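Local structure of CTP:phosphocholine Cytidylyltransferase (Streptococcus pneumoniae, 1JYK) at residues K48-V53 and P57-Q62; I74-G79 and E83-L88; N128-N133 and S180-W185. The protein catalyses the transfer of a cytidylyl group from CTP to phosphocholine, yielding CDP-choline and pyrophosphate. All coordinates share one frame; numbering follows the deposited sequence.

Contact 1 of 3, residues K48-V53 and P57-Q62; sequences KALVQV and PLIEYQ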
ATOM      1  N   LYS A  48      -1.845 -11.131  -7.818  1.00 16.51           N
ATOM      2  CA  LYS A  48      -1.823 -11.313  -6.375  1.00 16.73           C
ATOM      3  C   LYS A  48      -2.980 -10.667  -5.613  1.00 15.73           C
ATOM      4  O   LYS A  48      -3.403 -11.194  -4.584  1.00 15.91           O
ATOM      5  CB  LYS A  48      -0.474 -10.868  -5.796  1.00 18.46           C
ATOM      6  CG  LYS A  48      -0.216  -9.396  -5.818  1.00 23.04           C
ATOM      7  CD  LYS A  48       1.239  -9.122  -5.488  1.00 27.60           C
ATOM      8  CE  LYS A  48       1.520  -7.632  -5.486  1.00 29.94           C
ATOM      9  NZ  LYS A  48       2.755  -7.315  -4.728  1.00 32.63           N
ATOM     10  N   ALA A  49      -3.508  -9.551  -6.113  1.00 14.73           N
ATOM     11  CA  ALA A  49      -4.623  -8.882  -5.438  1.00 15.15           C
ATOM     12  C   ALA A  49      -5.891  -9.728  -5.496  1.00 14.52           C
ATOM     13  O   ALA A  49      -6.812  -9.543  -4.693  1.00 13.74           O
ATOM     14  CB  ALA A  49      -4.890  -7.511  -6.070  1.00 13.13           C
ATOM     15  N   LEU A  50      -5.933 -10.660  -6.443  1.00 13.99           N
ATOM     16  CA  LEU A  50      -7.108 -11.509  -6.608  1.00 15.35           C
ATOM     17  C   LEU A  50      -6.926 -12.951  -6.117  1.00 15.79           C
ATOM     18  O   LEU A  50      -7.792 -13.804  -6.330  1.00 14.12           O
ATOM     19  CB  LEU A  50      -7.562 -11.482  -8.073  1.00 15.50           C
ATOM     20  CG  LEU A  50      -7.985 -10.091  -8.578  1.00 15.23           C
ATOM     21  CD1 LEU A  50      -8.478 -10.214 -10.011  1.00 16.73           C
ATOM     22  CD2 LEU A  50      -9.080  -9.494  -7.695  1.00 15.38           C
ATOM     23  N   VAL A  51      -5.801 -13.224  -5.463  1.00 15.18           N
ATOM     24  CA  VAL A  51      -5.564 -14.550  -4.909  1.00 14.79           C
ATOM     25  C   VAL A  51      -6.638 -14.686  -3.821  1.00 15.63           C
ATOM     26  O   VAL A  51      -6.889 -13.745  -3.062  1.00 15.13           O
ATOM     27  CB  VAL A  51      -4.139 -14.652  -4.297  1.00 14.83           C
ATOM     28  CG1 VAL A  51      -4.065 -15.796  -3.297  1.00 13.43           C
ATOM     29  CG2 VAL A  51      -3.125 -14.877  -5.406  1.00 12.99           C
ATOM     30  N   GLN A  52      -7.285 -15.840  -3.750  1.00 16.30           N
ATOM     31  CA  GLN A  52      -8.346 -16.027  -2.768  1.00 17.83           C
ATOM     32  C   GLN A  52      -7.935 -16.666  -1.446  1.00 18.46           C
ATOM     33  O   GLN A  52      -7.242 -17.681  -1.417  1.00 18.23           O
ATOM     34  CB  GLN A  52      -9.480 -16.845  -3.389  1.00 18.96           C
ATOM     35  CG  GLN A  52      -9.895 -16.350  -4.760  1.00 20.69           C
ATOM     36  CD  GLN A  52     -11.111 -17.064  -5.300  1.00 22.85           C
ATOM     37  OE1 GLN A  52     -11.846 -17.718  -4.561  1.00 25.56           O
ATOM     38  NE2 GLN A  52     -11.335 -16.939  -6.599  1.00 23.38           N
ATOM     39  N   VAL A  53      -8.353 -16.046  -0.349  1.00 18.74           N
ATOM     40  CA  VAL A  53      -8.088 -16.576   0.979  1.00 20.43           C
ATOM     41  C   VAL A  53      -9.479 -16.766   1.555  1.00 20.11           C
ATOM     42  O   VAL A  53     -10.329 -15.875   1.470  1.00 18.10           O
ATOM     43  CB  VAL A  53      -7.233 -15.611   1.860  1.00 20.99           C
ATOM     44  CG1 VAL A  53      -5.934 -15.293   1.145  1.00 21.68           C
ATOM     45  CG2 VAL A  53      -7.995 -14.341   2.177  1.00 23.37           C
ATOM     46  N   PRO A  57     -11.276 -13.181  -2.958  1.00 16.63           N
ATOM     47  CA  PRO A  57     -10.095 -12.421  -3.397  1.00 15.76           C
ATOM     48  C   PRO A  57      -9.631 -11.442  -2.326  1.00 14.96           C
ATOM     49  O   PRO A  57     -10.439 -10.730  -1.731  1.00 15.23           O
ATOM     50  CB  PRO A  57     -10.571 -11.703  -4.658  1.00 15.40           C
ATOM     51  CG  PRO A  57     -11.671 -12.577  -5.184  1.00 16.29           C
ATOM     52  CD  PRO A  57     -12.361 -13.128  -3.955  1.00 16.66           C
ATOM     53  N   LEU A  58      -8.325 -11.409  -2.085  1.00 15.43           N
ATOM     54  CA  LEU A  58      -7.742 -10.533  -1.074  1.00 14.55           C
ATOM     55  C   LEU A  58      -8.222  -9.088  -1.126  1.00 13.30           C
ATOM     56  O   LEU A  58      -8.581  -8.509  -0.104  1.00 13.71           O
ATOM     57  CB  LEU A  58      -6.216 -10.534  -1.193  1.00 16.61           C
ATOM     58  CG  LEU A  58      -5.447 -11.688  -0.555  1.00 18.26           C
ATOM     59  CD1 LEU A  58      -3.978 -11.562  -0.926  1.00 19.53           C
ATOM     60  CD2 LEU A  58      -5.619 -11.666   0.946  1.00 17.69           C
ATOM     61  N   ILE A  59      -8.218  -8.499  -2.318  1.00 12.78           N
ATOM     62  CA  ILE A  59      -8.615  -7.106  -2.460  1.00 12.73           C
ATOM     63  C   ILE A  59     -10.058  -6.818  -2.033  1.00 12.74           C
ATOM     64  O   ILE A  59     -10.371  -5.700  -1.614  1.00 12.79           O
ATOM     65  CB  ILE A  59      -8.385  -6.611  -3.920  1.00 13.12           C
ATOM     66  CG1 ILE A  59      -8.373  -5.081  -3.952  1.00 12.86           C
ATOM     67  CG2 ILE A  59      -9.449  -7.179  -4.850  1.00 11.98           C
ATOM     68  CD1 ILE A  59      -7.737  -4.510  -5.208  1.00 14.17           C
ATOM     69  N   GLU A  60     -10.936  -7.814  -2.131  1.00 13.46           N
ATOM     70  CA  GLU A  60     -12.329  -7.613  -1.736  1.00 13.80           C
ATOM     71  C   GLU A  60     -12.450  -7.344  -0.233  1.00 13.39           C
ATOM     72  O   GLU A  60     -13.277  -6.542   0.195  1.00 13.78           O
ATOM     73  CB  GLU A  60     -13.178  -8.824  -2.136  1.00 14.71           C
ATOM     74  CG  GLU A  60     -13.449  -8.872  -3.634  1.00 15.78           C
ATOM     75  CD  GLU A  60     -14.454  -9.940  -4.040  1.00 17.85           C
ATOM     76  OE1 GLU A  60     -15.026 -10.616  -3.155  1.00 16.30           O
ATOM     77  OE2 GLU A  60     -14.670 -10.100  -5.257  1.00 18.68           O
ATOM     78  N   TYR A  61     -11.627  -8.007   0.572  1.00 13.08           N
ATOM     79  CA  TYR A  61     -11.663  -7.777   2.011  1.00 13.13           C
ATOM     80  C   TYR A  61     -11.316  -6.317   2.289  1.00 12.45           C
ATOM     81  O   TYR A  61     -11.928  -5.675   3.135  1.00 13.45           O
ATOM     82  CB  TYR A  61     -10.647  -8.668   2.730  1.00 13.16           C
ATOM     83  CG  TYR A  61     -11.009 -10.134   2.764  1.00 13.53           C
ATOM     84  CD1 TYR A  61     -10.432 -11.034   1.869  1.00 12.98           C
ATOM     85  CD2 TYR A  61     -11.893 -10.634   3.726  1.00 14.77           C
ATOM     86  CE1 TYR A  61     -10.717 -12.395   1.930  1.00 14.32           C
ATOM     87  CE2 TYR A  61     -12.188 -12.000   3.796  1.00 15.29           C
ATOM     88  CZ  TYR A  61     -11.595 -12.871   2.897  1.00 15.22           C
ATOM     89  OH  TYR A  61     -11.865 -14.216   2.961  1.00 15.92           O
ATOM     90  N   GLN A  62     -10.324  -5.802   1.567  1.00 12.55           N
ATOM     91  CA  GLN A  62      -9.882  -4.422   1.738  1.00 12.04           C
ATOM     92  C   GLN A  62     -10.939  -3.426   1.276  1.00 12.43           C
ATOM     93  O   GLN A  62     -11.262  -2.482   1.996  1.00 13.34           O
ATOM     94  CB  GLN A  62      -8.577  -4.184   0.972  1.00 12.45           C
ATOM     95  CG  GLN A  62      -7.447  -5.145   1.352  1.00 14.04           C
ATOM     96  CD  GLN A  62      -6.192  -4.937   0.510  1.00 15.99           C
ATOM     97  OE1 GLN A  62      -6.259  -4.468  -0.630  1.00 15.93           O
ATOM     98  NE2 GLN A  62      -5.041  -5.285   1.072  1.00 17.31           N
TER
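Q52 and P57 face each other as an antiparallel, non-hydrogen-bonded pair, with their CA atoms 4.1 Å apart. The pair belongs to a tight beta hairpin that leads directly into helix 58-68, within the nucleotidyltransferase fold. The first N-H groups of a helix lack acceptors within it. Here the preceding segment supplies them: L58 N bonds to V51 O at 2.9 Å, and I59 N bonds to A49 O at 3.0 Å.

Apolar side chains pack beside these bonds. L50 CD2 touches I59 CG2 at 3.7 Å and also reaches P57 CB. The L50 and I59 side chains lie alongside each other and point the same way. L58 and V53 cross at about a right angle, with L58 CD2 3.6 Å from V53 CG1. Helix 240-250 also packs on V53. The K48 chain leads off, and its NZ forms a salt bridge with D127.

Y61 has CG anti to its carbonyl carbon (chi1 -71°), which carries the ring back to V53. V53 CG2 meets the ring obliquely, 3.4 Å from CE1. Y61 OH donates to V53 O at 2.7 Å, tilted 32° from the carbonyl plane.

Contact 2 of 3, residues I74-G79 and E83-L88; sequences IIIIVG and EQFDYL
V78 holds CG1 anti to its carbonyl carbon (chi1 -57°), and F85 holds its ring carbon CG the same way (chi1 -70°). These torsions bring the CG1 methyl over one face of the phenyl ring. The result is a CH-pi contact. V78 CG1 stands 3.8 Å from the centroid of the F85 ring, 19° off the ring normal. The methyl is shifted toward the rim, on the side where the ring joins its own chain: V78 CG1 is nearest F85 CG, at 3.6 Å. The two side chains slide past each other in opposite directions.

I76 makes the other two touches. Its CG2 branch comes obliquely to the same ring, with I76 CG2 4.4 Å from F85 CD1. Its longer branch points on to the start of the helix. There I76 CD1 meets L88 CD1 at 4.1 Å, and the two side chains cross at about a right angle.

Strand 74-78, helix 87-92 and strand 95-98 form a beta-alpha-beta unit, and this contact lays the start of the helix and the turn before it against the first strand. I76 also bonds through its backbone to R95 and V97 of the parallel neighbouring strand. No hydrogen bond crosses between the two segments. Their main chains stay well apart, the nearest CA atoms being those of V78 and F85 at 7.7 Å.

Within 83-88, L88 N bonds to F85 O at 3.0 Å. This backbone bond links the two residues that supply the apolar surface facing the strand. Other parts of the fold pack here too. P47 and A32 touch F85, while I59 and I63 of helix 58-68 touch I76. Y87 OH probably bonds to E60 OE2 of the same helix, and Q84 NE2 bonds to N45 O.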
ATOM      1  N   ILE A  74     -12.507   4.783  -4.443  1.00 16.52           N
ATOM      2  CA  ILE A  74     -11.411   3.829  -4.489  1.00 15.29           C
ATOM      3  C   ILE A  74     -10.823   3.664  -5.888  1.00 15.87           C
ATOM      4  O   ILE A  74     -11.537   3.388  -6.857  1.00 15.78           O
ATOM      5  CB  ILE A  74     -11.893   2.458  -3.950  1.00 13.91           C
ATOM      6  CG1 ILE A  74     -12.395   2.631  -2.512  1.00 13.52           C
ATOM      7  CG2 ILE A  74     -10.772   1.420  -4.030  1.00 14.29           C
ATOM      8  CD1 ILE A  74     -13.269   1.505  -2.039  1.00 12.45           C
ATOM      9  N   ILE A  75      -9.509   3.846  -5.975  1.00 15.18           N
ATOM     10  CA  ILE A  75      -8.775   3.729  -7.227  1.00 15.67           C
ATOM     11  C   ILE A  75      -7.814   2.551  -7.118  1.00 16.38           C
ATOM     12  O   ILE A  75      -7.038   2.455  -6.162  1.00 16.86           O
ATOM     13  CB  ILE A  75      -7.958   5.016  -7.528  1.00 16.78           C
ATOM     14  CG1 ILE A  75      -8.886   6.239  -7.516  1.00 19.48           C
ATOM     15  CG2 ILE A  75      -7.259   4.895  -8.875  1.00 17.16           C
ATOM     16  CD1 ILE A  75      -8.158   7.579  -7.551  1.00 20.98           C
ATOM     17  N   ILE A  76      -7.872   1.643  -8.084  1.00 14.90           N
ATOM     18  CA  ILE A  76      -6.997   0.486  -8.070  1.00 14.17           C
ATOM     19  C   ILE A  76      -6.032   0.535  -9.246  1.00 15.06           C
ATOM     20  O   ILE A  76      -6.455   0.656 -10.398  1.00 14.51           O
ATOM     21  CB  ILE A  76      -7.802  -0.828  -8.134  1.00 13.56           C
ATOM     22  CG1 ILE A  76      -8.873  -0.831  -7.043  1.00 13.59           C
ATOM     23  CG2 ILE A  76      -6.870  -2.021  -7.984  1.00 12.46           C
ATOM     24  CD1 ILE A  76      -9.722  -2.077  -7.028  1.00 14.29           C
ATOM     25  N   ILE A  77      -4.737   0.467  -8.952  1.00 14.76           N
ATOM     26  CA  ILE A  77      -3.726   0.463  -9.993  1.00 14.68           C
ATOM     27  C   ILE A  77      -3.567  -0.988 -10.452  1.00 14.66           C
ATOM     28  O   ILE A  77      -3.168  -1.854  -9.672  1.00 14.61           O
ATOM     29  CB  ILE A  77      -2.362   0.979  -9.477  1.00 15.23           C
ATOM     30  CG1 ILE A  77      -2.539   2.308  -8.734  1.00 15.22           C
ATOM     31  CG2 ILE A  77      -1.404   1.136 -10.650  1.00 15.99           C
ATOM     32  CD1 ILE A  77      -3.344   3.346  -9.497  1.00 15.65           C
ATOM     33  N   VAL A  78      -3.884  -1.250 -11.717  1.00 14.87           N
ATOM     34  CA  VAL A  78      -3.783  -2.597 -12.265  1.00 14.72           C
ATOM     35  C   VAL A  78      -2.757  -2.657 -13.389  1.00 15.73           C
ATOM     36  O   VAL A  78      -2.400  -1.629 -13.974  1.00 17.40           O
ATOM     37  CB  VAL A  78      -5.167  -3.100 -12.803  1.00 15.02           C
ATOM     38  CG1 VAL A  78      -6.205  -3.057 -11.691  1.00 14.78           C
ATOM     39  CG2 VAL A  78      -5.627  -2.245 -13.989  1.00 15.20           C
ATOM     40  N   GLY A  79      -2.283  -3.863 -13.682  1.00 15.00           N
ATOM     41  CA  GLY A  79      -1.306  -4.048 -14.740  1.00 15.87           C
ATOM     42  C   GLY A  79      -1.296  -5.498 -15.177  1.00 16.04           C
ATOM     43  O   GLY A  79      -1.907  -5.861 -16.189  1.00 15.78           O
ATOM     44  N   GLU A  83      -7.348  -7.644 -16.748  1.00 16.88           N
ATOM     45  CA  GLU A  83      -8.713  -7.973 -17.153  1.00 18.64           C
ATOM     46  C   GLU A  83      -9.502  -8.726 -16.077  1.00 17.14           C
ATOM     47  O   GLU A  83     -10.731  -8.753 -16.101  1.00 16.97           O
ATOM     48  CB  GLU A  83      -8.707  -8.770 -18.467  1.00 20.53           C
ATOM     49  CG  GLU A  83      -7.986 -10.111 -18.402  1.00 26.85           C
ATOM     50  CD  GLU A  83      -6.467  -9.993 -18.528  1.00 28.74           C
ATOM     51  OE1 GLU A  83      -5.965  -8.903 -18.891  1.00 27.99           O
ATOM     52  OE2 GLU A  83      -5.777 -11.002 -18.260  1.00 30.83           O
ATOM     53  N   GLN A  84      -8.801  -9.323 -15.119  1.00 15.37           N
ATOM     54  CA  GLN A  84      -9.487 -10.047 -14.059  1.00 15.50           C
ATOM     55  C   GLN A  84     -10.102  -9.096 -13.036  1.00 14.54           C
ATOM     56  O   GLN A  84     -10.944  -9.502 -12.236  1.00 15.05           O
ATOM     57  CB  GLN A  84      -8.526 -11.026 -13.376  1.00 15.28           C
ATOM     58  CG  GLN A  84      -8.125 -12.190 -14.293  1.00 15.04           C
ATOM     59  CD  GLN A  84      -7.346 -13.283 -13.588  1.00 15.81           C
ATOM     60  OE1 GLN A  84      -7.585 -13.583 -12.414  1.00 16.16           O
ATOM     61  NE2 GLN A  84      -6.409 -13.895 -14.307  1.00 15.89           N
ATOM     62  N   PHE A  85      -9.695  -7.827 -13.081  1.00 14.67           N
ATOM     63  CA  PHE A  85     -10.202  -6.807 -12.153  1.00 14.45           C
ATOM     64  C   PHE A  85     -11.477  -6.098 -12.630  1.00 14.90           C
ATOM     65  O   PHE A  85     -12.153  -5.435 -11.846  1.00 16.88           O
ATOM     66  CB  PHE A  85      -9.143  -5.723 -11.921  1.00 13.38           C
ATOM     67  CG  PHE A  85      -7.952  -6.181 -11.126  1.00 13.31           C
ATOM     68  CD1 PHE A  85      -7.873  -5.939  -9.756  1.00 14.32           C
ATOM     69  CD2 PHE A  85      -6.896  -6.837 -11.751  1.00 13.64           C
ATOM     70  CE1 PHE A  85      -6.755  -6.344  -9.019  1.00 13.24           C
ATOM     71  CE2 PHE A  85      -5.775  -7.245 -11.022  1.00 13.83           C
ATOM     72  CZ  PHE A  85      -5.708  -6.996  -9.654  1.00 13.35           C
ATOM     73  N   ASP A  86     -11.801  -6.227 -13.911  1.00 14.98           N
ATOM     74  CA  ASP A  86     -12.962  -5.542 -14.472  1.00 15.17           C
ATOM     75  C   ASP A  86     -14.265  -5.638 -13.697  1.00 14.46           C
ATOM     76  O   ASP A  86     -14.950  -4.627 -13.504  1.00 14.63           O
ATOM     77  CB  ASP A  86     -13.185  -6.004 -15.907  1.00 18.21           C
ATOM     78  CG  ASP A  86     -12.166  -5.415 -16.866  1.00 20.95           C
ATOM     79  OD1 ASP A  86     -11.687  -4.287 -16.620  1.00 22.67           O
ATOM     80  OD2 ASP A  86     -11.840  -6.085 -17.866  1.00 24.80           O
ATOM     81  N   TYR A  87     -14.613  -6.841 -13.253  1.00 14.54           N
ATOM     82  CA  TYR A  87     -15.858  -7.048 -12.506  1.00 14.22           C
ATOM     83  C   TYR A  87     -16.015  -6.164 -11.259  1.00 14.03           C
ATOM     84  O   TYR A  87     -17.132  -5.939 -10.795  1.00 13.01           O
ATOM     85  CB  TYR A  87     -15.987  -8.522 -12.092  1.00 14.12           C
ATOM     86  CG  TYR A  87     -15.200  -8.893 -10.845  1.00 13.39           C
ATOM     87  CD1 TYR A  87     -15.850  -9.152  -9.636  1.00 12.62           C
ATOM     88  CD2 TYR A  87     -13.802  -8.985 -10.879  1.00 13.05           C
ATOM     89  CE1 TYR A  87     -15.133  -9.495  -8.487  1.00 14.01           C
ATOM     90  CE2 TYR A  87     -13.076  -9.327  -9.740  1.00 13.46           C
ATOM     91  CZ  TYR A  87     -13.744  -9.582  -8.548  1.00 14.17           C
ATOM     92  OH  TYR A  87     -13.020  -9.925  -7.422  1.00 15.06           O
ATOM     93  N   LEU A  88     -14.898  -5.676 -10.718  1.00 13.42           N
ATOM     94  CA  LEU A  88     -14.934  -4.848  -9.517  1.00 12.33           C
ATOM     95  C   LEU A  88     -15.566  -3.479  -9.730  1.00 12.10           C
ATOM     96  O   LEU A  88     -16.043  -2.861  -8.785  1.00 13.24           O
ATOM     97  CB  LEU A  88     -13.517  -4.678  -8.946  1.00 12.89           C
ATOM     98  CG  LEU A  88     -12.814  -5.946  -8.436  1.00 11.64           C
ATOM     99  CD1 LEU A  88     -11.335  -5.644  -8.215  1.00 13.63           C
ATOM    100  CD2 LEU A  88     -13.464  -6.435  -7.137  1.00  9.22           C
TER

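Contact 3 of 3, residues N128-N133 and S180-W185; sequences NYLFKN and SGVSFW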
ATOM      1  N   ASN A 128      -1.826  -7.967   1.281  1.00 19.85           N
ATOM      2  CA  ASN A 128      -1.910  -8.103   2.724  1.00 18.32           C
ATOM      3  C   ASN A 128      -3.336  -8.464   3.097  1.00 17.71           C
ATOM      4  O   ASN A 128      -4.285  -8.030   2.443  1.00 19.03           O
ATOM      5  CB  ASN A 128      -1.556  -6.786   3.414  1.00 18.87           C
ATOM      6  CG  ASN A 128      -0.071  -6.499   3.396  1.00 20.93           C
ATOM      7  OD1 ASN A 128       0.748  -7.416   3.360  1.00 23.95           O
ATOM      8  ND2 ASN A 128       0.285  -5.220   3.414  1.00 20.60           N
ATOM      9  N   TYR A 129      -3.486  -9.266   4.139  1.00 16.78           N
ATOM     10  CA  TYR A 129      -4.807  -9.614   4.623  1.00 16.64           C
ATOM     11  C   TYR A 129      -4.980  -8.803   5.907  1.00 17.64           C
ATOM     12  O   TYR A 129      -4.157  -8.896   6.824  1.00 17.22           O
ATOM     13  CB  TYR A 129      -4.906 -11.106   4.934  1.00 14.57           C
ATOM     14  CG  TYR A 129      -6.257 -11.494   5.490  1.00 16.55           C
ATOM     15  CD1 TYR A 129      -6.469 -11.585   6.868  1.00 16.49           C
ATOM     16  CD2 TYR A 129      -7.333 -11.744   4.637  1.00 16.73           C
ATOM     17  CE1 TYR A 129      -7.719 -11.916   7.383  1.00 16.29           C
ATOM     18  CE2 TYR A 129      -8.586 -12.075   5.140  1.00 17.24           C
ATOM     19  CZ  TYR A 129      -8.771 -12.159   6.512  1.00 17.90           C
ATOM     20  OH  TYR A 129     -10.007 -12.503   7.007  1.00 19.09           O
ATOM     21  N   LEU A 130      -6.038  -8.005   5.974  1.00 17.82           N
ATOM     22  CA  LEU A 130      -6.283  -7.177   7.150  1.00 17.85           C
ATOM     23  C   LEU A 130      -7.227  -7.848   8.142  1.00 18.91           C
ATOM     24  O   LEU A 130      -8.408  -8.040   7.849  1.00 19.58           O
ATOM     25  CB  LEU A 130      -6.855  -5.819   6.717  1.00 17.70           C
ATOM     26  CG  LEU A 130      -6.117  -5.144   5.553  1.00 17.38           C
ATOM     27  CD1 LEU A 130      -6.870  -3.922   5.095  1.00 17.70           C
ATOM     28  CD2 LEU A 130      -4.716  -4.770   5.988  1.00 17.78           C
ATOM     29  N   PHE A 131      -6.705  -8.207   9.312  1.00 19.37           N
ATOM     30  CA  PHE A 131      -7.523  -8.843  10.341  1.00 20.20           C
ATOM     31  C   PHE A 131      -8.406  -7.831  11.067  1.00 21.45           C
ATOM     32  O   PHE A 131      -9.420  -8.193  11.654  1.00 23.83           O
ATOM     33  CB  PHE A 131      -6.637  -9.565  11.357  1.00 18.93           C
ATOM     34  CG  PHE A 131      -6.268 -10.960  10.950  1.00 18.57           C
ATOM     35  CD1 PHE A 131      -7.128 -12.026  11.209  1.00 18.90           C
ATOM     36  CD2 PHE A 131      -5.069 -11.209  10.287  1.00 18.78           C
ATOM     37  CE1 PHE A 131      -6.796 -13.322  10.811  1.00 19.09           C
ATOM     38  CE2 PHE A 131      -4.732 -12.496   9.888  1.00 18.89           C
ATOM     39  CZ  PHE A 131      -5.597 -13.556  10.151  1.00 18.83           C
ATOM     40  N   LYS A 132      -8.020  -6.560  11.025  1.00 21.80           N
ATOM     41  CA  LYS A 132      -8.784  -5.518  11.692  1.00 22.14           C
ATOM     42  C   LYS A 132      -8.993  -4.323  10.774  1.00 21.12           C
ATOM     43  O   LYS A 132      -8.125  -4.026   9.948  1.00 20.32           O
ATOM     44  CB  LYS A 132      -8.050  -5.070  12.959  1.00 26.24           C
ATOM     45  CG  LYS A 132      -7.975  -6.139  14.043  1.00 31.61           C
ATOM     46  CD  LYS A 132      -8.535  -5.636  15.367  1.00 36.43           C
ATOM     47  CE  LYS A 132      -7.463  -4.936  16.189  1.00 39.80           C
ATOM     48  NZ  LYS A 132      -8.021  -4.290  17.418  1.00 42.51           N
ATOM     49  N   ASN A 133     -10.144  -3.655  10.917  1.00 18.90           N
ATOM     50  CA  ASN A 133     -10.461  -2.468  10.120  1.00 18.23           C
ATOM     51  C   ASN A 133     -10.011  -1.169  10.793  1.00 17.16           C
ATOM     52  O   ASN A 133     -10.662  -0.545  11.617  1.00 17.73           O
ATOM     53  CB  ASN A 133     -11.938  -2.369   9.776  1.00 16.25           C
ATOM     54  CG  ASN A 133     -12.196  -1.341   8.685  1.00 17.33           C
ATOM     55  OD1 ASN A 133     -11.277  -0.633   8.253  1.00 15.69           O
ATOM     56  ND2 ASN A 133     -13.441  -1.254   8.233  1.00 16.26           N
ATOM     57  N   SER A 180       4.169  -1.121   6.685  1.00 15.42           N
ATOM     58  CA  SER A 180       3.351  -2.318   6.538  1.00 15.02           C
ATOM     59  C   SER A 180       2.356  -2.443   5.390  1.00 15.93           C
ATOM     60  O   SER A 180       1.669  -3.458   5.291  1.00 15.99           O
ATOM     61  CB  SER A 180       2.617  -2.564   7.859  1.00 16.24           C
ATOM     62  OG  SER A 180       3.493  -2.359   8.956  1.00 16.35           O
ATOM     63  N   GLY A 181       2.258  -1.435   4.538  1.00 15.21           N
ATOM     64  CA  GLY A 181       1.325  -1.548   3.431  1.00 16.04           C
ATOM     65  C   GLY A 181       0.034  -0.771   3.575  1.00 16.22           C
ATOM     66  O   GLY A 181      -0.864  -0.903   2.742  1.00 16.81           O
ATOM     67  N   VAL A 182      -0.084   0.011   4.645  1.00 15.05           N
ATOM     68  CA  VAL A 182      -1.259   0.849   4.853  1.00 13.55           C
ATOM     69  C   VAL A 182      -0.753   2.180   5.392  1.00 13.78           C
ATOM     70  O   VAL A 182      -0.061   2.228   6.414  1.00 13.31           O
ATOM     71  CB  VAL A 182      -2.275   0.239   5.870  1.00 14.02           C
ATOM     72  CG1 VAL A 182      -3.484   1.161   6.006  1.00 13.58           C
ATOM     73  CG2 VAL A 182      -2.720  -1.147   5.414  1.00 14.27           C
ATOM     74  N   SER A 183      -1.075   3.255   4.684  1.00 12.61           N
ATOM     75  CA  SER A 183      -0.660   4.591   5.086  1.00 13.44           C
ATOM     76  C   SER A 183      -1.685   5.603   4.586  1.00 13.86           C
ATOM     77  O   SER A 183      -2.437   5.319   3.654  1.00 15.04           O
ATOM     78  CB  SER A 183       0.732   4.916   4.515  1.00 14.19           C
ATOM     79  OG  SER A 183       0.755   4.895   3.093  1.00 13.16           O
ATOM     80  N   PHE A 184      -1.724   6.772   5.216  1.00 13.85           N
ATOM     81  CA  PHE A 184      -2.645   7.835   4.829  1.00 14.24           C
ATOM     82  C   PHE A 184      -1.852   9.124   4.666  1.00 14.81           C
ATOM     83  O   PHE A 184      -0.918   9.379   5.424  1.00 14.50           O
ATOM     84  CB  PHE A 184      -3.725   8.029   5.893  1.00 15.47           C
ATOM     85  CG  PHE A 184      -4.617   9.210   5.637  1.00 15.90           C
ATOM     86  CD1 PHE A 184      -5.709   9.103   4.770  1.00 16.82           C
ATOM     87  CD2 PHE A 184      -4.359  10.438   6.243  1.00 14.88           C
ATOM     88  CE1 PHE A 184      -6.529  10.202   4.509  1.00 14.75           C
ATOM     89  CE2 PHE A 184      -5.171  11.542   5.989  1.00 15.36           C
ATOM     90  CZ  PHE A 184      -6.257  11.424   5.120  1.00 16.18           C
ATOM     91  N   TRP A 185      -2.227   9.936   3.686  1.00 14.94           N
ATOM     92  CA  TRP A 185      -1.510  11.180   3.427  1.00 15.71           C
ATOM     93  C   TRP A 185      -2.425  12.385   3.369  1.00 16.32           C
ATOM     94  O   TRP A 185      -3.407  12.380   2.621  1.00 16.19           O
ATOM     95  CB  TRP A 185      -0.724  11.032   2.124  1.00 13.69           C
ATOM     96  CG  TRP A 185       0.132   9.835   2.207  1.00 14.46           C
ATOM     97  CD1 TRP A 185      -0.186   8.566   1.809  1.00 14.42           C
ATOM     98  CD2 TRP A 185       1.379   9.741   2.906  1.00 15.08           C
ATOM     99  NE1 TRP A 185       0.780   7.683   2.237  1.00 15.33           N
ATOM    100  CE2 TRP A 185       1.752   8.375   2.910  1.00 14.54           C
ATOM    101  CE3 TRP A 185       2.213  10.673   3.543  1.00 14.94           C
ATOM    102  CZ2 TRP A 185       2.926   7.922   3.526  1.00 15.68           C
ATOM    103  CZ3 TRP A 185       3.377  10.226   4.149  1.00 13.86           C
ATOM    104  CH2 TRP A 185       3.723   8.858   4.136  1.00 14.53           C
TER
HETATM  105  O   HOH W   1      -1.964  -3.767   2.891  1.00 26.66           O
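N128 and G181 are joined through a water. N128 ND2 donates to the water at 2.7 Å, and the water donates to G181 O at 3.1 Å. One water thus bridges the amide nitrogen and the G181 carbonyl. N128 has CG anti to its carbonyl carbon (chi1 -75°), and its amide group extends to the bend at S180 and G181. ND2 also lies 2.9 Å from S180 O and 3.8 Å from G181 CA. G181 takes a positive phi of 104° at this bend, and because it has no side chain the N128 amide can lie close to its main chain. S180 OG has its own partners, V147 N and I178 O.

The contact spans two sheets. Strand 128-130 pairs antiparallel with strand 234-236 in a small two-stranded sheet. Strand 182-185 belongs to the large mixed sheet, between strands 121-125 and 142-149.

The apolar part is one touch between branch ends. L130 CD2 meets V182 CG2 at 4.2 Å, the two side chains lying aslant. I234 and F135 also pack on L130, and F145 packs on V182.

In the fold
All three contacts are largely buried, but contact 3 lies deepest, its centre about 7 Å from the chain centre against 14 and 15 Å for contacts 1 and 2. Contact 1 alone includes an exposed touching residue, Q52. It buries the most surface and relies on main-chain hydrogen bonds at a helix start. Contact 2 is wholly apolar, within a beta-alpha-beta unit. Contact 3 is the smallest; it joins two sheets through a water and one methyl touch. Contacts 1 and 2 are neighbours: I59 CD1 packs on I76 CD1, and A49 meets the F85 ring. Contact 1 also meets contact 3, where the Y61 and Y129 rings stack edge-to-face. Contacts 2 and 3 do not touch.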